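Local coordinates for protein peptidase, C14 family (Geobacter sulfurreducens PCA, PDB 3BIJ) that is functionally uncharacterised but probably acts as a cysteine-type endopeptidase with a caspase-like fold, at residues D35-A40 with V47-T52; N220-G225 with P253-N258; L228-N233 with V248-P253. All blocks are in the same frame, centred on the assembly; numbering follows the deposited sequence.

In the fold
Helices 29-42 and 222-231 tie the three contacts together beside the central sheet of the caspase domain. Contacts 2 and 3 both use helix 222-231 and share Pro253; their centres are about 8 Å apart, and Pro257 CG of contact 2 meets Val248 CG1 of contact 3 at 3.6 Å. Contact 1 lies farther off, its centre about 19 Å from each of the other centres, yet Met36, a selenomethionine, touches Thr224 and Leu228, and Ile39 touches Trp231. Thr224 hydrogen-bonds Asp133 at the C-terminal end of strand 127-133, where caspase-like peptidases generally keep catalytic residues, probably here too. All three contacts reach the second subunit, contacts 2 and 3 also a third.

Contact 1. Residues D35-A40 with V47-T52; sequences DMAAIA and VTTLMT
Ala37 is the hub where helix 29-42 rests on strand 46-51, its methyl group touching two residues of the strand. The apolar part is a methyl-to-methyl meeting: Ala37 CB stands 3.5 Å from Val47 CG2. The position of CG2 anti to the backbone N (chi1 57°) turns that branch to the alanine methyl, while CG1 lies more loosely beside Ala37 O at 4.1 Å. The second meeting is mixed in character. Thr49 OG1, swung beside its own backbone N (chi1 -47°), comes 3.6 Å from Ala37 CB, a van der Waals approach of an oxygen to a methyl group. Hydrogen bonds across the two segments are absent; the helix bonds along itself, as in Ala40 N to Met36 O at 2.9 Å, and the strand bonds to strand 4-10 through Thr48 and Leu50. A small residue at position 37 allows a close approach, the CA atoms of Ala37 and Val47 being 6.2 Å apart. Ala37 also touches Ala8 and Ala40 touches Ala6, both on strand 4-10. A helix that links two parallel neighbouring strands and packs on both is the beta-alpha-beta crossover arrangement, here strand 4-10, helix 29-42 and strand 46-51.

Contact 2. Residues N220-G225 with P253-N258; sequences NGAFTG and PDQTPN
Phe223 and Gln255 are joined by a water that accepts two hydrogen bonds, from Phe223 N at 2.9 Å and from Gln255 NE2 at 2.8 Å. Gln255 reaches it with CG anti to the backbone N (chi1 -165°) and an extended chain beyond, which carries the amide to the start of helix 222-231. There the other end of the amide is engaged too: OE1 accepts from Gln215 N, and NE2 has a further, weak bond to Gly207 O. Between them these partners should fix the rotation of the amide group. Its flank lies against the helix as well, Ala222 CB standing 3.5 Å from Gln255 OE1.

A separate, apolar meeting lies farther along 253-258. Pro257 CB sits 3.8 Å from both Phe223 CD1 and Phe223 CE1, approaching the phenyl ring obliquely. Ile247 of helix 240-250 touches both residues, and Ile205 of strand 201-206 packs on the phenyl ring.

Gly221 holds the N-cap position, and Phe223 N belongs to the first helical turn, where amides lack an acceptor within the helix. The chemistry thus implies that the water satisfies the Phe223 amide and Gln255 in turn holds the water, beside an apolar proline-phenylalanine pair.

Contact 3. Residues L228-N233 with V248-P253; sequences LRVWKN and VRRMPP
Val230 and Arg250 have the nearest CA atoms of the two segments, 9.1 Å apart, so the backbones keep their distance and the long Arg250 side chain spans the gap. Segment 228-233 runs off the end of helix 222-231, after which Lys232 turns to a positive phi of 40°, and 248-253 leads from helix 240-250 into an extended run through Met251 and Pro252.

Arg250 does the reaching. Its CG is anti to the carbonyl carbon, and the chain then runs straight until it bends at chi3 (64°). Before the bend, Arg250 CD lies 3.5 Å from Val230 CG1, the two side chains sliding past each other in opposite directions. Beyond it, the guanidinium lies against the aliphatic part of Arg229, with Arg250 NH2 3.5 Å from Arg229 CG; a still shorter approach to CD is doubtful. This NH2 comes to the edge of the Arg229 guanidinium, near its plane and 4.0 Å from Arg229 NH2, the two planes being 58° apart. Asp97 of the second subunit probably makes this closeness tolerable, since its OD2 forms salt bridges with both NH2 atoms. With an alanine here instead of Arg250, that carboxylate would probably lose one of its two arginine mates and Val230 CG1 its cover.

Val230 also packs on Phe243 and Ile247 of helix 240-250, while Leu228 and Trp231 lean on Ile39 of helix 29-42, placing helix 222-231 between these two helices.

Contact 1. Residues D35-A40 with V47-T52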
loop_
_atom_site.group_PDB
_atom_site.type_symbol
_atom_site.label_atom_id
_atom_site.label_comp_id
_atom_site.label_asym_id
_atom_site.label_seq_id
_atom_site.Cartn_x
_atom_site.Cartn_y
_atom_site.Cartn_z
ATOM N N ASP A 35 -19.466 0.242 -30.162
ATOM C CA ASP A 35 -18.248 -0.335 -30.718
ATOM C C ASP A 35 -18.471 -1.768 -31.196
ATOM O O ASP A 35 -17.969 -2.154 -32.250
ATOM C CB ASP A 35 -17.119 -0.305 -29.682
ATOM C CG ASP A 35 -16.596 1.100 -29.426
ATOM O OD1 ASP A 35 -15.877 1.301 -28.426
ATOM O OD2 ASP A 35 -16.902 2.003 -30.227
HETATM N N MSE A 36 -19.214 -2.562 -30.431
HETATM C CA MSE A 36 -19.469 -3.933 -30.850
HETATM C C MSE A 36 -20.385 -3.914 -32.060
HETATM O O MSE A 36 -20.157 -4.639 -33.036
HETATM C CB MSE A 36 -20.097 -4.742 -29.718
HETATM C CG MSE A 36 -19.162 -4.949 -28.526
HETATM SE SE MSE A 36 -17.588 -6.024 -28.960
HETATM C CE MSE A 36 -16.248 -4.653 -28.922
ATOM N N ALA A 37 -21.416 -3.073 -32.009
ATOM C CA ALA A 37 -22.358 -2.961 -33.123
ATOM C C ALA A 37 -21.633 -2.497 -34.395
ATOM O O ALA A 37 -21.956 -2.940 -35.494
ATOM C CB ALA A 37 -23.478 -1.988 -32.767
ATOM N N ALA A 38 -20.653 -1.609 -34.233
ATOM C CA ALA A 38 -19.881 -1.115 -35.368
ATOM C C ALA A 38 -19.113 -2.260 -36.038
ATOM O O ALA A 38 -19.107 -2.386 -37.268
ATOM C CB ALA A 38 -18.909 -0.013 -34.928
ATOM N N ILE A 39 -18.454 -3.092 -35.234
ATOM C CA ILE A 39 -17.709 -4.231 -35.766
ATOM C C ILE A 39 -18.684 -5.177 -36.449
ATOM O O ILE A 39 -18.437 -5.626 -37.563
ATOM C CB ILE A 39 -16.972 -5.017 -34.648
ATOM C CG1 ILE A 39 -15.809 -4.181 -34.112
ATOM C CG2 ILE A 39 -16.519 -6.375 -35.173
ATOM C CD1 ILE A 39 -15.010 -4.859 -32.999
ATOM N N ALA A 40 -19.797 -5.475 -35.789
ATOM C CA ALA A 40 -20.778 -6.386 -36.374
ATOM C C ALA A 40 -21.308 -5.893 -37.721
ATOM O O ALA A 40 -21.466 -6.675 -38.663
ATOM C CB ALA A 40 -21.920 -6.600 -35.423
ATOM N N VAL A 47 -27.367 -5.560 -37.466
ATOM C CA VAL A 47 -27.305 -5.157 -36.069
ATOM C C VAL A 47 -28.472 -4.335 -35.529
ATOM O O VAL A 47 -29.058 -3.511 -36.233
ATOM C CB VAL A 47 -25.985 -4.389 -35.791
ATOM C CG1 VAL A 47 -25.881 -3.203 -36.715
ATOM C CG2 VAL A 47 -25.931 -3.935 -34.336
ATOM N N THR A 48 -28.792 -4.585 -34.261
ATOM C CA THR A 48 -29.862 -3.908 -33.527
ATOM C C THR A 48 -29.227 -3.497 -32.202
ATOM O O THR A 48 -28.751 -4.350 -31.455
ATOM C CB THR A 48 -31.021 -4.874 -33.210
ATOM O OG1 THR A 48 -31.510 -5.446 -34.427
ATOM C CG2 THR A 48 -32.152 -4.151 -32.501
ATOM N N THR A 49 -29.218 -2.205 -31.910
ATOM C CA THR A 49 -28.624 -1.696 -30.680
ATOM C C THR A 49 -29.684 -1.243 -29.661
ATOM O O THR A 49 -30.638 -0.540 -30.006
ATOM C CB THR A 49 -27.702 -0.487 -30.989
ATOM O OG1 THR A 49 -26.847 -0.814 -32.087
ATOM C CG2 THR A 49 -26.847 -0.131 -29.789
ATOM N N LEU A 50 -29.511 -1.647 -28.406
ATOM C CA LEU A 50 -30.424 -1.255 -27.343
ATOM C C LEU A 50 -29.620 -0.585 -26.240
ATOM O O LEU A 50 -28.772 -1.221 -25.609
ATOM C CB LEU A 50 -31.173 -2.472 -26.798
ATOM C CG LEU A 50 -32.151 -3.098 -27.804
ATOM C CD1 LEU A 50 -32.849 -4.294 -27.191
ATOM C CD2 LEU A 50 -33.189 -2.052 -28.235
HETATM N N MSE A 51 -29.882 0.703 -26.018
HETATM C CA MSE A 51 -29.162 1.474 -25.008
HETATM C C MSE A 51 -30.022 1.689 -23.778
HETATM O O MSE A 51 -31.170 2.092 -23.889
HETATM C CB MSE A 51 -28.755 2.840 -25.567
HETATM C CG MSE A 51 -28.191 2.815 -26.978
HETATM SE SE MSE A 51 -26.323 2.305 -27.095
HETATM C CE MSE A 51 -26.431 0.544 -26.519
ATOM N N THR A 52 -29.444 1.431 -22.609
ATOM C CA THR A 52 -30.120 1.569 -21.322
ATOM C C THR A 52 -31.656 1.500 -21.373
ATOM O O THR A 52 -32.229 0.409 -21.401
ATOM C CB THR A 52 -29.684 2.861 -20.618
ATOM O OG1 THR A 52 -30.193 3.983 -21.331
ATOM C CG2 THR A 52 -28.173 2.955 -20.583
#

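Contact 2. Residues N220-G225 with P253-N258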
loop_
_atom_site.group_PDB
_atom_site.type_symbol
_atom_site.label_atom_id
_atom_site.label_comp_id
_atom_site.label_asym_id
_atom_site.label_seq_id
_atom_site.Cartn_x
_atom_site.Cartn_y
_atom_site.Cartn_z
ATOM N N ASN A 220 -15.006 2.616 -22.231
ATOM C CA ASN A 220 -15.426 1.265 -22.581
ATOM C C ASN A 220 -14.876 0.316 -21.525
ATOM O O ASN A 220 -13.923 0.649 -20.812
ATOM C CB ASN A 220 -15.022 0.835 -24.012
ATOM C CG ASN A 220 -13.651 1.262 -24.394
ATOM O OD1 ASN A 220 -12.744 1.279 -23.561
ATOM N ND2 ASN A 220 -13.469 1.594 -25.671
ATOM N N GLY A 221 -15.514 -0.841 -21.390
ATOM C CA GLY A 221 -15.084 -1.803 -20.397
ATOM C C GLY A 221 -13.626 -2.180 -20.560
ATOM O O GLY A 221 -13.052 -2.037 -21.634
ATOM N N ALA A 222 -13.011 -2.655 -19.491
ATOM C CA ALA A 222 -11.623 -3.053 -19.577
ATOM C C ALA A 222 -11.513 -4.134 -20.651
ATOM O O ALA A 222 -10.651 -4.070 -21.526
ATOM C CB ALA A 222 -11.143 -3.593 -18.223
ATOM N N PHE A 223 -12.393 -5.126 -20.581
ATOM C CA PHE A 223 -12.385 -6.217 -21.550
ATOM C C PHE A 223 -12.636 -5.709 -22.981
ATOM O O PHE A 223 -11.835 -5.937 -23.892
ATOM C CB PHE A 223 -13.442 -7.271 -21.173
ATOM C CG PHE A 223 -13.745 -8.249 -22.279
ATOM C CD1 PHE A 223 -12.720 -8.935 -22.935
ATOM C CD2 PHE A 223 -15.056 -8.478 -22.672
ATOM C CE1 PHE A 223 -13.005 -9.836 -23.970
ATOM C CE2 PHE A 223 -15.354 -9.368 -23.700
ATOM C CZ PHE A 223 -14.326 -10.049 -24.350
ATOM N N THR A 224 -13.747 -5.012 -23.170
ATOM C CA THR A 224 -14.091 -4.498 -24.487
ATOM C C THR A 224 -12.971 -3.630 -25.077
ATOM O O THR A 224 -12.649 -3.721 -26.270
ATOM C CB THR A 224 -15.406 -3.675 -24.441
ATOM O OG1 THR A 224 -16.458 -4.488 -23.902
ATOM C CG2 THR A 224 -15.791 -3.213 -25.833
ATOM N N GLY A 225 -12.376 -2.795 -24.240
ATOM C CA GLY A 225 -11.298 -1.940 -24.703
ATOM C C GLY A 225 -10.158 -2.748 -25.296
ATOM O O GLY A 225 -9.623 -2.393 -26.342
ATOM N N PRO A 253 -4.058 -9.651 -14.185
ATOM C CA PRO A 253 -4.359 -10.936 -13.543
ATOM C C PRO A 253 -5.637 -11.000 -12.712
ATOM O O PRO A 253 -6.157 -12.088 -12.481
ATOM C CB PRO A 253 -3.103 -11.213 -12.719
ATOM C CG PRO A 253 -2.613 -9.835 -12.375
ATOM C CD PRO A 253 -2.791 -9.091 -13.685
ATOM N N ASP A 254 -6.145 -9.841 -12.286
ATOM C CA ASP A 254 -7.361 -9.781 -11.472
ATOM C C ASP A 254 -8.624 -9.735 -12.347
ATOM O O ASP A 254 -9.752 -9.707 -11.839
ATOM C CB ASP A 254 -7.313 -8.563 -10.536
ATOM C CG ASP A 254 -7.538 -7.260 -11.263
ATOM O OD1 ASP A 254 -6.849 -6.993 -12.275
ATOM O OD2 ASP A 254 -8.410 -6.486 -10.817
ATOM N N GLN A 255 -8.422 -9.703 -13.664
ATOM C CA GLN A 255 -9.525 -9.705 -14.624
ATOM C C GLN A 255 -9.133 -10.476 -15.883
ATOM O O GLN A 255 -8.405 -9.964 -16.734
ATOM C CB GLN A 255 -9.950 -8.288 -15.035
ATOM C CG GLN A 255 -11.316 -8.336 -15.716
ATOM C CD GLN A 255 -11.861 -6.994 -16.174
ATOM O OE1 GLN A 255 -11.554 -5.953 -15.609
ATOM N NE2 GLN A 255 -12.704 -7.029 -17.186
ATOM N N THR A 256 -9.623 -11.705 -16.001
ATOM C CA THR A 256 -9.302 -12.547 -17.149
ATOM C C THR A 256 -10.571 -12.972 -17.861
ATOM O O THR A 256 -11.396 -13.677 -17.283
ATOM C CB THR A 256 -8.555 -13.843 -16.729
ATOM O OG1 THR A 256 -7.446 -13.514 -15.886
ATOM C CG2 THR A 256 -8.043 -14.584 -17.961
ATOM N N PRO A 257 -10.756 -12.533 -19.119
ATOM C CA PRO A 257 -11.971 -12.939 -19.831
ATOM C C PRO A 257 -11.949 -14.446 -20.037
ATOM O O PRO A 257 -10.881 -15.051 -20.174
ATOM C CB PRO A 257 -11.906 -12.127 -21.132
ATOM C CG PRO A 257 -10.453 -11.779 -21.277
ATOM C CD PRO A 257 -10.033 -11.488 -19.865
ATOM N N ASN A 258 -13.133 -15.048 -20.032
ATOM C CA ASN A 258 -13.265 -16.487 -20.183
ATOM C C ASN A 258 -13.765 -16.936 -21.554
ATOM O O ASN A 258 -14.542 -16.246 -22.219
ATOM C CB ASN A 258 -14.211 -17.015 -19.115
ATOM C CG ASN A 258 -14.005 -18.477 -18.833
ATOM O OD1 ASN A 258 -14.964 -19.204 -18.596
ATOM N ND2 ASN A 258 -12.748 -18.920 -18.845
HETATM O O HOH W 1 -14.290 -5.043 -18.395
#

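Contact 3. Residues L228-N233 with V248-P253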
loop_
_atom_site.group_PDB
_atom_site.type_symbol
_atom_site.label_atom_id
_atom_site.label_comp_id
_atom_site.label_asym_id
_atom_site.label_seq_id
_atom_site.Cartn_x
_atom_site.Cartn_y
_atom_site.Cartn_z
ATOM N N LEU A 228 -11.176 -4.429 -28.639
ATOM C CA LEU A 228 -11.007 -3.510 -29.758
ATOM C C LEU A 228 -9.539 -3.284 -30.105
ATOM O O LEU A 228 -9.183 -3.097 -31.270
ATOM C CB LEU A 228 -11.665 -2.166 -29.446
ATOM C CG LEU A 228 -13.165 -2.260 -29.191
ATOM C CD1 LEU A 228 -13.703 -0.925 -28.683
ATOM C CD2 LEU A 228 -13.850 -2.684 -30.450
ATOM N N ARG A 229 -8.673 -3.301 -29.104
ATOM C CA ARG A 229 -7.260 -3.077 -29.388
ATOM C C ARG A 229 -6.591 -4.216 -30.179
ATOM O O ARG A 229 -5.768 -3.951 -31.052
ATOM C CB ARG A 229 -6.500 -2.786 -28.086
ATOM C CG ARG A 229 -4.986 -2.701 -28.261
ATOM C CD ARG A 229 -4.328 -1.598 -27.435
ATOM N NE ARG A 229 -4.367 -0.316 -28.121
ATOM C CZ ARG A 229 -3.464 0.648 -27.955
ATOM N NH1 ARG A 229 -3.569 1.793 -28.616
ATOM N NH2 ARG A 229 -2.444 0.464 -27.132
ATOM N N VAL A 230 -6.931 -5.473 -29.890
ATOM C CA VAL A 230 -6.323 -6.579 -30.629
ATOM C C VAL A 230 -7.033 -6.725 -31.961
ATOM O O VAL A 230 -6.434 -7.118 -32.948
ATOM C CB VAL A 230 -6.413 -7.932 -29.873
ATOM C CG1 VAL A 230 -5.819 -7.800 -28.483
ATOM C CG2 VAL A 230 -7.854 -8.389 -29.790
ATOM N N TRP A 231 -8.323 -6.418 -31.993
ATOM C CA TRP A 231 -9.051 -6.522 -33.244
ATOM C C TRP A 231 -8.481 -5.488 -34.213
ATOM O O TRP A 231 -8.520 -5.663 -35.430
ATOM C CB TRP A 231 -10.531 -6.273 -33.003
ATOM C CG TRP A 231 -11.336 -6.198 -34.247
ATOM C CD1 TRP A 231 -12.064 -5.121 -34.692
ATOM C CD2 TRP A 231 -11.579 -7.254 -35.174
ATOM N NE1 TRP A 231 -12.748 -5.446 -35.824
ATOM C CE2 TRP A 231 -12.475 -6.751 -36.149
ATOM C CE3 TRP A 231 -11.136 -8.581 -35.280
ATOM C CZ2 TRP A 231 -12.939 -7.530 -37.219
ATOM C CZ3 TRP A 231 -11.602 -9.356 -36.349
ATOM C CH2 TRP A 231 -12.495 -8.821 -37.301
ATOM N N LYS A 232 -7.939 -4.413 -33.657
ATOM C CA LYS A 232 -7.340 -3.331 -34.436
ATOM C C LYS A 232 -8.076 -2.940 -35.716
ATOM O O LYS A 232 -7.501 -2.958 -36.812
ATOM C CB LYS A 232 -5.880 -3.646 -34.777
ATOM C CG LYS A 232 -5.076 -2.398 -35.126
ATOM C CD LYS A 232 -3.631 -2.720 -35.333
ATOM C CE LYS A 232 -2.801 -1.453 -35.469
ATOM N NZ LYS A 232 -1.341 -1.757 -35.650
ATOM N N ASN A 233 -9.350 -2.577 -35.569
ATOM C CA ASN A 233 -10.176 -2.139 -36.698
ATOM C C ASN A 233 -10.217 -3.125 -37.854
ATOM O O ASN A 233 -10.166 -2.715 -39.016
ATOM C CB ASN A 233 -9.669 -0.789 -37.218
ATOM C CG ASN A 233 -9.559 0.250 -36.122
ATOM O OD1 ASN A 233 -10.566 0.744 -35.627
ATOM N ND2 ASN A 233 -8.326 0.581 -35.731
ATOM N N VAL A 248 -6.528 -11.862 -23.318
ATOM C CA VAL A 248 -6.138 -12.173 -21.951
ATOM C C VAL A 248 -4.674 -11.825 -21.690
ATOM O O VAL A 248 -4.316 -11.427 -20.591
ATOM C CB VAL A 248 -6.373 -13.664 -21.599
ATOM C CG1 VAL A 248 -7.786 -14.067 -21.967
ATOM C CG2 VAL A 248 -5.358 -14.534 -22.286
ATOM N N ARG A 249 -3.835 -11.953 -22.703
ATOM C CA ARG A 249 -2.426 -11.658 -22.540
ATOM C C ARG A 249 -2.196 -10.220 -22.100
ATOM O O ARG A 249 -1.251 -9.938 -21.368
ATOM C CB ARG A 249 -1.687 -11.915 -23.851
ATOM C CG ARG A 249 -0.384 -12.685 -23.701
ATOM C CD ARG A 249 -0.627 -14.028 -23.009
ATOM N NE ARG A 249 0.580 -14.866 -22.984
ATOM C CZ ARG A 249 1.127 -15.414 -24.064
ATOM N NH1 ARG A 249 0.572 -15.216 -25.259
ATOM N NH2 ARG A 249 2.223 -16.151 -23.949
ATOM N N ARG A 250 -3.072 -9.320 -22.538
ATOM C CA ARG A 250 -2.974 -7.894 -22.229
ATOM C C ARG A 250 -3.696 -7.484 -20.949
ATOM O O ARG A 250 -3.408 -6.441 -20.371
ATOM C CB ARG A 250 -3.549 -7.098 -23.398
ATOM C CG ARG A 250 -2.955 -7.488 -24.746
ATOM C CD ARG A 250 -3.661 -6.785 -25.892
ATOM N NE ARG A 250 -3.481 -5.330 -25.840
ATOM C CZ ARG A 250 -2.348 -4.703 -26.135
ATOM N NH1 ARG A 250 -1.273 -5.390 -26.513
ATOM N NH2 ARG A 250 -2.298 -3.387 -26.051
HETATM N N MSE A 251 -4.633 -8.323 -20.522
HETATM C CA MSE A 251 -5.454 -8.099 -19.344
HETATM C C MSE A 251 -4.737 -8.337 -18.029
HETATM O O MSE A 251 -3.877 -9.200 -17.930
HETATM C CB MSE A 251 -6.658 -9.021 -19.403
HETATM C CG MSE A 251 -7.583 -8.767 -20.578
HETATM SE SE MSE A 251 -8.543 -7.073 -20.393
HETATM C CE MSE A 251 -9.830 -7.587 -19.041
ATOM N N PRO A 252 -5.105 -7.583 -16.988
ATOM C CA PRO A 252 -4.491 -7.729 -15.669
ATOM C C PRO A 252 -4.914 -9.068 -15.045
ATOM O O PRO A 252 -6.009 -9.578 -15.320
ATOM C CB PRO A 252 -5.030 -6.524 -14.906
ATOM C CG PRO A 252 -6.392 -6.307 -15.519
ATOM C CD PRO A 252 -6.116 -6.510 -16.990
ATOM N N PRO A 253 -4.058 -9.651 -14.185
ATOM C CA PRO A 253 -4.359 -10.936 -13.543
ATOM C C PRO A 253 -5.637 -11.000 -12.712
ATOM O O PRO A 253 -6.157 -12.088 -12.481
ATOM C CB PRO A 253 -3.103 -11.213 -12.719
ATOM C CG PRO A 253 -2.613 -9.835 -12.375
ATOM C CD PRO A 253 -2.791 -9.091 -13.685
#